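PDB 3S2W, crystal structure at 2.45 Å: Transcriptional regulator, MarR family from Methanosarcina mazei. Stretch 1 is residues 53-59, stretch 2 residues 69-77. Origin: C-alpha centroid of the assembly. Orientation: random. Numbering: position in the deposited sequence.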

# COMPACT_ATOMS: atom_id res chain seq x y z
N PHE A 53 9.71 0.02 8.65
CA PHE A 53 9.88 -1.39 8.36
C PHE A 53 10.45 -1.66 6.96
O PHE A 53 11.36 -2.48 6.81
N PRO A 54 9.92 -0.97 5.93
CA PRO A 54 10.34 -1.21 4.55
C PRO A 54 11.83 -0.89 4.36
O PRO A 54 12.51 -1.70 3.74
N PHE A 55 12.33 0.23 4.91
CA PHE A 55 13.78 0.55 4.93
C PHE A 55 14.60 -0.52 5.64
O PHE A 55 15.55 -1.06 5.09
N LEU A 56 14.26 -0.82 6.88
CA LEU A 56 14.96 -1.89 7.57
C LEU A 56 15.04 -3.15 6.68
O LEU A 56 16.13 -3.69 6.49
N MSE A 57 13.92 -3.59 6.10
CA MSE A 57 13.90 -4.82 5.31
C MSE A 57 14.81 -4.72 4.08
O MSE A 57 15.42 -5.70 3.67
N ARG A 58 14.90 -3.53 3.51
CA ARG A 58 15.79 -3.30 2.37
C ARG A 58 17.27 -3.39 2.76
O ARG A 58 18.06 -4.01 2.05
N LEU A 59 17.64 -2.78 3.89
CA LEU A 59 19.02 -2.87 4.35
C LEU A 59 19.46 -4.31 4.59
O LEU A 59 20.63 -4.63 4.39
N SER A 69 19.20 6.40 -3.02
CA SER A 69 18.85 5.12 -3.64
C SER A 69 17.69 4.46 -2.88
O SER A 69 16.73 4.00 -3.48
N LEU A 70 17.76 4.43 -1.55
CA LEU A 70 16.67 3.85 -0.77
C LEU A 70 15.36 4.51 -1.15
O LEU A 70 14.35 3.84 -1.34
N SER A 71 15.40 5.82 -1.27
CA SER A 71 14.22 6.59 -1.66
C SER A 71 13.66 6.17 -3.03
O SER A 71 12.46 5.91 -3.16
N ASP A 72 14.53 6.11 -4.04
CA ASP A 72 14.11 5.78 -5.40
C ASP A 72 13.63 4.33 -5.56
O ASP A 72 12.68 4.09 -6.29
N TYR A 73 14.30 3.38 -4.91
CA TYR A 73 13.91 1.97 -4.99
C TYR A 73 12.56 1.75 -4.34
O TYR A 73 11.69 1.09 -4.91
N LEU A 74 12.38 2.29 -3.14
CA LEU A 74 11.17 2.00 -2.38
C LEU A 74 10.06 2.87 -2.92
O LEU A 74 8.89 2.64 -2.65
N LYS A 75 10.46 3.87 -3.70
CA LYS A 75 9.55 4.90 -4.18
C LYS A 75 8.81 5.50 -3.00
O LYS A 75 7.58 5.62 -3.01
N ILE A 76 9.57 5.86 -1.96
CA ILE A 76 9.06 6.68 -0.86
C ILE A 76 9.81 8.02 -0.92
O ILE A 76 11.03 8.03 -1.14
N ASP A 77 9.08 9.13 -0.75
CA ASP A 77 9.68 10.46 -0.99
C ASP A 77 10.83 10.80 -0.04
O ASP A 77 10.98 10.21 1.03

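No hydrogen bond joins the two stretches, and the one strongly polar side chain in the contact, that of Arg58, meets an aromatic ring instead of an acid or a carbonyl. Its NH1 lies 3.3 Å from CD2 of Tyr73, and that carbon sits over one face of the guanidinium. Arg58 reaches this position with chi1 at -170° (t), chi2 at 57° (p), chi3 at -151° (t) and chi4 at -115°. Its CA-to-CB bond already points toward the second stretch, as does that of Tyr73, whose chi1 of -64° (m) and chi2 of -14° set the ring. Seen from the tyrosine, NH1 approaches obliquely, so the pair is best described as a close contact without a defined stacking geometry.

The aliphatic part of Arg58 also takes part in the packing: CG is 3.6 Å from CD2 of Leu70, and CB is 4.4 Å from CD2 of Leu74. The side chain therefore covers leucine methyls near its base and a tyrosine ring near its tip.

The apolar center is built around Phe55. Its CA-to-CB bond points sideways, but chi1 of -60° (m) and chi2 of -82° bring the ring nearer to the second stretch. Leu74 CD1 lies over one face, 3.7 Å from the ring centroid and 26° off the normal, which defines a CH-pi contact; the same methyl is 3.4 Å from Phe55 CD1. Leu70 CD1 lies at the ring edge, near its plane, 4.1 Å from Phe55 CD1. Farther round the ring, Phe55 CZ is 3.9 Å from CD1 of Ile76.

Leu70, Leu74 and Ile76 share the m,t combination, with chi1 of -87°, -65° and -63° and chi2 of 176°, 175° and 171°. Leu74 and Ile76 start toward the first stretch, whereas Leu70 starts sideways and its end comes nearer. Leu74 CD1 also reaches Pro54, 4.4 Å from its CB and 4.0 Å from its backbone C, so one methyl touches two consecutive residues.

The helix axes diverge by 106° and approach no closer than 11.1 Å, yet the side chains spanning that gap help bury 462 Å², summed over both sides. Ile76 lies beyond the helix end, after Lys75 takes a positive phi of 52°. Within this turn, Ser71 OG donates to Ile76 O at 2.6 Å, and Ile76 N donates to Ser71 O at 3.1 Å. These bonds tie the residue carrying the Ile76 methyl back to the helix.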

# COMPACT_ATOMS: atom_id res chain seq x y z
CB PHE A 53 8.55 -2.09 8.51
CG PHE A 53 8.65 -3.57 8.46
CD1 PHE A 53 8.13 -4.28 7.38
CD2 PHE A 53 9.26 -4.27 9.50
CE1 PHE A 53 8.23 -5.67 7.35
CE2 PHE A 53 9.34 -5.65 9.47
CZ PHE A 53 8.82 -6.35 8.40
CB PRO A 54 9.47 -0.23 3.74
CG PRO A 54 8.41 0.19 4.64
CD PRO A 54 8.99 0.16 6.02
CB PHE A 55 14.06 1.94 5.56
CG PHE A 55 13.40 3.07 4.81
CD1 PHE A 55 14.00 3.61 3.67
CD2 PHE A 55 12.16 3.57 5.21
CE1 PHE A 55 13.39 4.61 2.96
CE2 PHE A 55 11.54 4.59 4.50
CZ PHE A 55 12.16 5.11 3.37
CB LEU A 56 14.30 -2.18 8.90
CG LEU A 56 15.22 -2.62 10.03
CD1 LEU A 56 16.38 -1.64 10.22
CD2 LEU A 56 14.44 -2.80 11.33
CB MSE A 57 12.46 -5.19 4.88
CG MSE A 57 11.54 -5.64 6.03
SE MSE A 57 12.23 -7.19 7.06
CE MSE A 57 11.85 -8.64 5.81
CB ARG A 58 15.48 -1.94 1.74
CG ARG A 58 16.17 -1.71 0.41
CD ARG A 58 15.82 -2.79 -0.58
NE ARG A 58 16.90 -2.98 -1.53
CZ ARG A 58 16.81 -2.73 -2.83
NH1 ARG A 58 15.67 -2.29 -3.35
NH2 ARG A 58 17.86 -2.93 -3.61
CB LEU A 59 19.22 -2.03 5.61
CG LEU A 59 19.15 -0.55 5.30
CD1 LEU A 59 19.05 0.25 6.59
CD2 LEU A 59 20.37 -0.16 4.49
CB SER A 69 20.06 4.16 -3.69
OG SER A 69 21.22 4.78 -4.24
CB LEU A 70 16.91 4.04 0.72
CG LEU A 70 17.75 2.96 1.38
CD1 LEU A 70 17.97 3.35 2.81
CD2 LEU A 70 17.01 1.66 1.28
CB SER A 71 14.56 8.09 -1.65
OG SER A 71 13.38 8.86 -1.76
CB ASP A 72 15.24 6.05 -6.41
CG ASP A 72 15.71 7.49 -6.40
OD1 ASP A 72 14.90 8.40 -6.10
OD2 ASP A 72 16.90 7.73 -6.70
CB TYR A 73 14.93 1.04 -4.29
CG TYR A 73 16.33 0.99 -4.88
CD1 TYR A 73 16.62 1.50 -6.15
CD2 TYR A 73 17.38 0.41 -4.16
CE1 TYR A 73 17.90 1.44 -6.67
CE2 TYR A 73 18.67 0.35 -4.68
CZ TYR A 73 18.92 0.87 -5.94
OH TYR A 73 20.20 0.80 -6.45
CB LEU A 74 11.38 2.20 -0.86
CG LEU A 74 12.38 1.26 -0.15
CD1 LEU A 74 12.61 1.61 1.31
CD2 LEU A 74 11.93 -0.16 -0.23
CB LYS A 75 8.56 4.36 -5.22
CG LYS A 75 9.20 3.94 -6.54
CD LYS A 75 9.57 5.15 -7.37
CE LYS A 75 10.17 4.75 -8.68
NZ LYS A 75 9.68 5.64 -9.77
CB ILE A 76 9.29 6.01 0.51
CG1 ILE A 76 8.51 4.70 0.60
CG2 ILE A 76 8.88 6.95 1.63
CD1 ILE A 76 8.84 3.87 1.84
CB ASP A 77 8.63 11.58 -1.05
CG ASP A 77 7.83 11.74 0.25
OD1 ASP A 77 8.31 12.43 1.17
OD2 ASP A 77 6.71 11.19 0.35